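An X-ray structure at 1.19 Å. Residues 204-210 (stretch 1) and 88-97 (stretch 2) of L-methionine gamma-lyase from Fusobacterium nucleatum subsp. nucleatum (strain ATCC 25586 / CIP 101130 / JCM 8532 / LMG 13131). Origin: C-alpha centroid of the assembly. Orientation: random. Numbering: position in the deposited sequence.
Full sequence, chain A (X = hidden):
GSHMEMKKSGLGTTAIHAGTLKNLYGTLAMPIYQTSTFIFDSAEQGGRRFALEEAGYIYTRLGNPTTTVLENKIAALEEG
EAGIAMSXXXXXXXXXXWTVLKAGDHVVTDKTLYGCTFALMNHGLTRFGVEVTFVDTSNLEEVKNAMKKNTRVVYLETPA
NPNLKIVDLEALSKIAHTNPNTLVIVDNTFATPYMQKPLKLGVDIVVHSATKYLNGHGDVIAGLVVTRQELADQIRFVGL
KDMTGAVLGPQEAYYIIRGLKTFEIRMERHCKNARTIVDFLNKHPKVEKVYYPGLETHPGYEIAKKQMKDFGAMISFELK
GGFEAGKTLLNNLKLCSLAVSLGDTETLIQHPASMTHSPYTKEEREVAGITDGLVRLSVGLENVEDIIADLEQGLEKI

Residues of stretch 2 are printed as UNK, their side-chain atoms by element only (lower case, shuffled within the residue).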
ATOM      1  N   ASP A 204     -22.481   8.670  26.194  1.00  7.68           N
ATOM      2  CA  ASP A 204     -22.919   9.284  24.947  1.00  7.55           C
ATOM      3  C   ASP A 204     -21.983   9.033  23.757  1.00  6.96           C
ATOM      4  O   ASP A 204     -22.459   8.846  22.656  1.00  7.16           O
ATOM      5  CB  ASP A 204     -23.073  10.782  25.133  1.00  7.97           C
ATOM      6  CG  ASP A 204     -24.126  11.119  26.160  1.00  8.47           C
ATOM      7  OD1 ASP A 204     -25.323  10.952  25.846  1.00 10.61           O
ATOM      8  OD2 ASP A 204     -23.759  11.513  27.272  1.00  8.60           O
ATOM      9  N   ILE A 205     -20.662   9.092  23.996  1.00  6.66           N
ATOM     10  CA  ILE A 205     -19.674   8.993  22.907  1.00  6.52           C
ATOM     11  C   ILE A 205     -18.550   8.083  23.370  1.00  6.40           C
ATOM     12  O   ILE A 205     -18.035   8.250  24.468  1.00  6.45           O
ATOM     13  CB  ILE A 205     -19.080  10.379  22.550  1.00  6.79           C
ATOM     14  CG1 ILE A 205     -20.182  11.396  22.208  1.00  7.04           C
ATOM     15  CG2 ILE A 205     -18.063  10.241  21.414  1.00  6.76           C
ATOM     16  CD1 ILE A 205     -19.686  12.825  22.094  1.00  7.35           C
ATOM     17  N   VAL A 206     -18.158   7.143  22.505  1.00  6.35           N
ATOM     18  CA  VAL A 206     -16.991   6.304  22.728  1.00  6.48           C
ATOM     19  C   VAL A 206     -15.907   6.719  21.748  1.00  6.11           C
ATOM     20  O   VAL A 206     -16.181   6.912  20.560  1.00  6.09           O
ATOM     21  CB  VAL A 206     -17.321   4.811  22.542  1.00  7.29           C
ATOM     22  CG1 VAL A 206     -16.060   3.955  22.445  1.00  7.78           C
ATOM     23  CG2 VAL A 206     -18.197   4.342  23.688  1.00  7.91           C
ATOM     24  N   VAL A 207     -14.680   6.834  22.252  1.00  5.70           N
ATOM     25  CA  VAL A 207     -13.512   7.106  21.414  1.00  5.62           C
ATOM     26  C   VAL A 207     -12.488   5.985  21.609  1.00  5.45           C
ATOM     27  O   VAL A 207     -12.377   5.367  22.679  1.00  5.57           O
ATOM     28  CB  VAL A 207     -12.901   8.498  21.678  1.00  5.93           C
ATOM     29  CG1 VAL A 207     -13.922   9.587  21.430  1.00  6.18           C
ATOM     30  CG2 VAL A 207     -12.298   8.595  23.060  1.00  5.94           C
ATOM     31  N   HIS A 208     -11.737   5.738  20.535  1.00  4.99           N
ATOM     32  CA  HIS A 208     -10.648   4.745  20.524  1.00  5.03           C
ATOM     33  C   HIS A 208      -9.409   5.270  19.843  1.00  4.84           C
ATOM     34  O   HIS A 208      -9.501   5.916  18.807  1.00  5.06           O
ATOM     35  CB  HIS A 208     -11.023   3.509  19.699  1.00  5.19           C
ATOM     36  CG  HIS A 208     -12.053   2.642  20.327  1.00  5.39           C
ATOM     37  ND1 HIS A 208     -11.742   1.717  21.300  1.00  5.61           N
ATOM     38  CD2 HIS A 208     -13.386   2.554  20.105  1.00  5.57           C
ATOM     39  CE1 HIS A 208     -12.861   1.099  21.648  1.00  5.53           C
ATOM     40  NE2 HIS A 208     -13.866   1.585  20.940  1.00  5.87           N
ATOM     41  N   SER A 209      -8.259   4.868  20.374  1.00  4.73           N
ATOM     42  CA  SER A 209      -7.059   4.759  19.562  1.00  4.67           C
ATOM     43  C   SER A 209      -7.066   3.397  18.881  1.00  4.58           C
ATOM     44  O   SER A 209      -6.731   2.387  19.500  1.00  4.71           O
ATOM     45  CB  SER A 209      -5.813   4.930  20.412  1.00  4.80           C
ATOM     46  OG  SER A 209      -4.663   4.728  19.593  1.00  4.94           O
ATOM     47  N   ALA A 210      -7.442   3.381  17.603  1.00  4.40           N
ATOM     48  CA  ALA A 210      -7.389   2.154  16.809  1.00  4.53           C
ATOM     49  C   ALA A 210      -5.960   1.701  16.529  1.00  4.48           C
ATOM     50  O   ALA A 210      -5.744   0.555  16.161  1.00  4.71           O
ATOM     51  CB  ALA A 210      -8.168   2.321  15.511  1.00  4.64           C
ATOM     52  N   UNK A  88      -5.715   9.467  13.900  1.00  4.49           N
ATOM     53  CA  UNK A  88      -5.108   9.009  15.158  1.00  4.46           C
ATOM     54  C   UNK A  88      -6.188   9.001  16.223  1.00  4.43           C
ATOM     55  O   UNK A  88      -7.230   9.647  16.076  1.00  4.47           O
ATOM     56  o   UNK A  88      -4.451  11.184  16.038  1.00  4.54           O
ATOM     57  c   UNK A  88      -3.963   9.918  15.625  1.00  4.51           C
ATOM     58  N   UNK A  89      -5.919   8.304  17.318  1.00  4.53           N
ATOM     59  CA  UNK A  89      -6.727   8.428  18.527  1.00  4.70           C
ATOM     60  C   UNK A  89      -6.860   9.866  18.994  1.00  4.67           C
ATOM     61  O   UNK A  89      -7.967  10.317  19.341  1.00  4.90           O
ATOM     62  N   UNK A  90      -5.761  10.618  18.996  1.00  4.68           N
ATOM     63  CA  UNK A  90      -5.857  12.024  19.369  1.00  4.89           C
ATOM     64  C   UNK A  90      -6.711  12.801  18.376  1.00  4.77           C
ATOM     65  O   UNK A  90      -7.375  13.776  18.771  1.00  4.90           O
ATOM     66  s   UNK A  90      -4.593  11.998  22.278  1.00  6.19           S
ATOM     67  c   UNK A  90      -4.482  12.675  19.554  1.00  5.27           C
ATOM     68  c   UNK A  90      -5.072  13.696  22.585  1.00  6.64           C
ATOM     69  c   UNK A  90      -3.689  12.134  20.730  1.00  5.52           C
ATOM     70  N   UNK A  91      -6.727  12.387  17.108  1.00  4.61           N
ATOM     71  CA  UNK A  91      -7.658  12.949  16.144  1.00  4.83           C
ATOM     72  C   UNK A  91      -9.118  12.692  16.482  1.00  4.90           C
ATOM     73  O   UNK A  91      -9.967  13.575  16.314  1.00  5.30           O
ATOM     74  N   UNK A  92      -9.427  11.472  16.927  1.00  4.89           N
ATOM     75  CA  UNK A  92     -10.781  11.141  17.365  1.00  5.18           C
ATOM     76  C   UNK A  92     -11.180  11.972  18.580  1.00  5.37           C
ATOM     77  O   UNK A  92     -12.284  12.540  18.622  1.00  5.55           O
ATOM     78  c   UNK A  92     -10.873   9.654  17.674  1.00  5.33           C
ATOM     79  N   UNK A  93     -10.287  12.038  19.564  1.00  5.43           N
ATOM     80  CA  UNK A  93     -10.552  12.760  20.815  1.00  5.68           C
ATOM     81  C   UNK A  93     -10.715  14.259  20.572  1.00  5.70           C
ATOM     82  O   UNK A  93     -11.731  14.866  20.983  1.00  6.14           O
ATOM     83  c   UNK A  93      -9.439  12.461  21.835  1.00  5.81           C
ATOM     84  c   UNK A  93      -9.491  13.392  23.047  1.00  6.04           C
ATOM     85  c   UNK A  93      -9.539  10.996  22.302  1.00  6.01           C
ATOM     86  c   UNK A  93      -8.245  10.470  22.894  1.00  6.29           C
ATOM     87  N   UNK A  94      -9.747  14.865  19.884  1.00  5.60           N
ATOM     88  CA  UNK A  94      -9.791  16.303  19.632  1.00  5.69           C
ATOM     89  C   UNK A  94     -10.952  16.682  18.723  1.00  5.74           C
ATOM     90  O   UNK A  94     -11.642  17.675  18.978  1.00  5.98           O
ATOM     91  o   UNK A  94      -8.128  16.252  17.837  1.00  5.70           O
ATOM     92  c   UNK A  94      -8.456  16.828  19.088  1.00  5.67           C
ATOM     93  N   UNK A  95     -11.199  15.919  17.659  1.00  5.64           N
ATOM     94  CA  UNK A  95     -12.307  16.252  16.774  1.00  5.76           C
ATOM     95  C   UNK A  95     -13.621  16.282  17.541  1.00  5.90           C
ATOM     96  O   UNK A  95     -14.465  17.146  17.320  1.00  6.31           O
ATOM     97  c   UNK A  95     -12.453  15.255  15.644  1.00  5.54           C
ATOM     98  o   UNK A  95     -11.338  15.261  14.752  1.00  5.48           O
ATOM     99  N   UNK A  96     -13.789  15.317  18.438  1.00  5.91           N
ATOM    100  CA  UNK A  96     -14.982  15.254  19.282  1.00  6.26           C
ATOM    101  C   UNK A  96     -15.077  16.475  20.199  1.00  6.41           C
ATOM    102  O   UNK A  96     -16.118  17.147  20.240  1.00  6.64           O
ATOM    103  c   UNK A  96     -16.192  13.889  21.020  1.00  6.65           C
ATOM    104  c   UNK A  96     -14.987  13.946  20.098  1.00  6.44           C
ATOM    105  o   UNK A  96     -15.045  12.834  19.195  1.00  6.55           O
ATOM    106  N   UNK A  97     -14.011  16.772  20.914  1.00  6.70           N
ATOM    107  CA  UNK A  97     -14.036  17.870  21.881  1.00  7.08           C
ATOM    108  C   UNK A  97     -14.221  19.231  21.225  1.00  7.18           C
ATOM    109  O   UNK A  97     -15.004  20.062  21.725  1.00  7.44           O
ATOM    110  c   UNK A  97     -12.717  16.610  23.693  1.00  7.63           C
ATOM    111  c   UNK A  97     -12.791  17.830  22.760  1.00  7.30           C
ATOM    112  c   UNK A  97     -11.366  16.537  24.362  1.00  7.83           C
ATOM    113  c   UNK A  97     -13.815  16.618  24.745  1.00  8.11           C
TER

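Position 88 carries one carbon and then one oxygen, with nothing on stretch 1 within reach. The oxygen lies 2.8 Å from the backbone N of position 91 and accepts its hydrogen bond, capping the helix that begins at the next residue. A lone hydroxyl on CB identifies Ser88, with chi1 in the p well.

Position 89 has no side-chain atoms. Its CA lies 3.8 Å from Ser209 CA and 3.8 Å from His208 O, so backbone meets backbone directly; this is Gly89. An ideal CB here would point toward the strand and come to 2.8 Å from Ser209 CB, a clash; the bare CA is what permits so close an approach.

Position 90 bears an unbranched chain of two carbons, a sulfur and a terminal carbon, and touches nothing on stretch 1. The pattern is that of methionine. Met90 is directed away from the strand at its CA-to-CB bond, and its three chi angles are all m.

Position 91 again lacks side-chain atoms, is out of reach of stretch 1, and is Gly91. An ideal CB would instead be crowded by Ser88 O at 3.0 Å.

Position 92 has a single carbon, a CB that points toward the strand and rests 4.1 Å from His208 O; this is Ala92, one turn after Gly89.

Position 93 has four carbons, forked at the first, with one arm two carbons long. One of these carbons lies 3.7 Å from Val207 CG2. This is the shape of isoleucine. Although its CA-to-CB bond points sideways, Ile93 reaches the strand through CG1, the carbon that makes this apolar contact.

Position 94 shows one carbon and one oxygen, out of reach of stretch 1, and is therefore a serine. The OG of Ser94 donates to Met90 O at 2.8 Å, turning the hydroxyl back onto its own helix.

Position 95 has the same composition and is likewise distant from the strand. In Ser95, OG donates to Gly91 O at 2.7 Å.

Position 96 has a first carbon carrying one oxygen and one carbon. The outer carbon lies 3.8 Å from Ile205 CD1 and the oxygen 4.1 Å from Val207 CG1. The branching is that of threonine. Thr96 points toward the strand with CG2 against Ile205, while its OG1 donates to Ala92 O at 2.8 Å. The hydroxyl is thus satisfied within the helix even as it borders an apolar side chain.

Position 97 has four carbons forked at the second and makes no contact with stretch 1; it is Leu97.

The helix and strand run nearly antiparallel, at 153°, with their axes approaching to 7.0 Å. Positions 89, 92, 93 and 96 form the helical face that meets the strand, where Ile205 and Val207 point their side chains toward it. No hydrogen bond links the two stretches; the 277 Å² of buried surface comes from close packing. The spacing widens from 3.8 Å between the CA atoms of Ser209 and Gly89 to 6.3 Å between those of Val207 and Ala92, where side chains fill the gap.

Stretch 2, residues 88-97: SGMGAISSTL
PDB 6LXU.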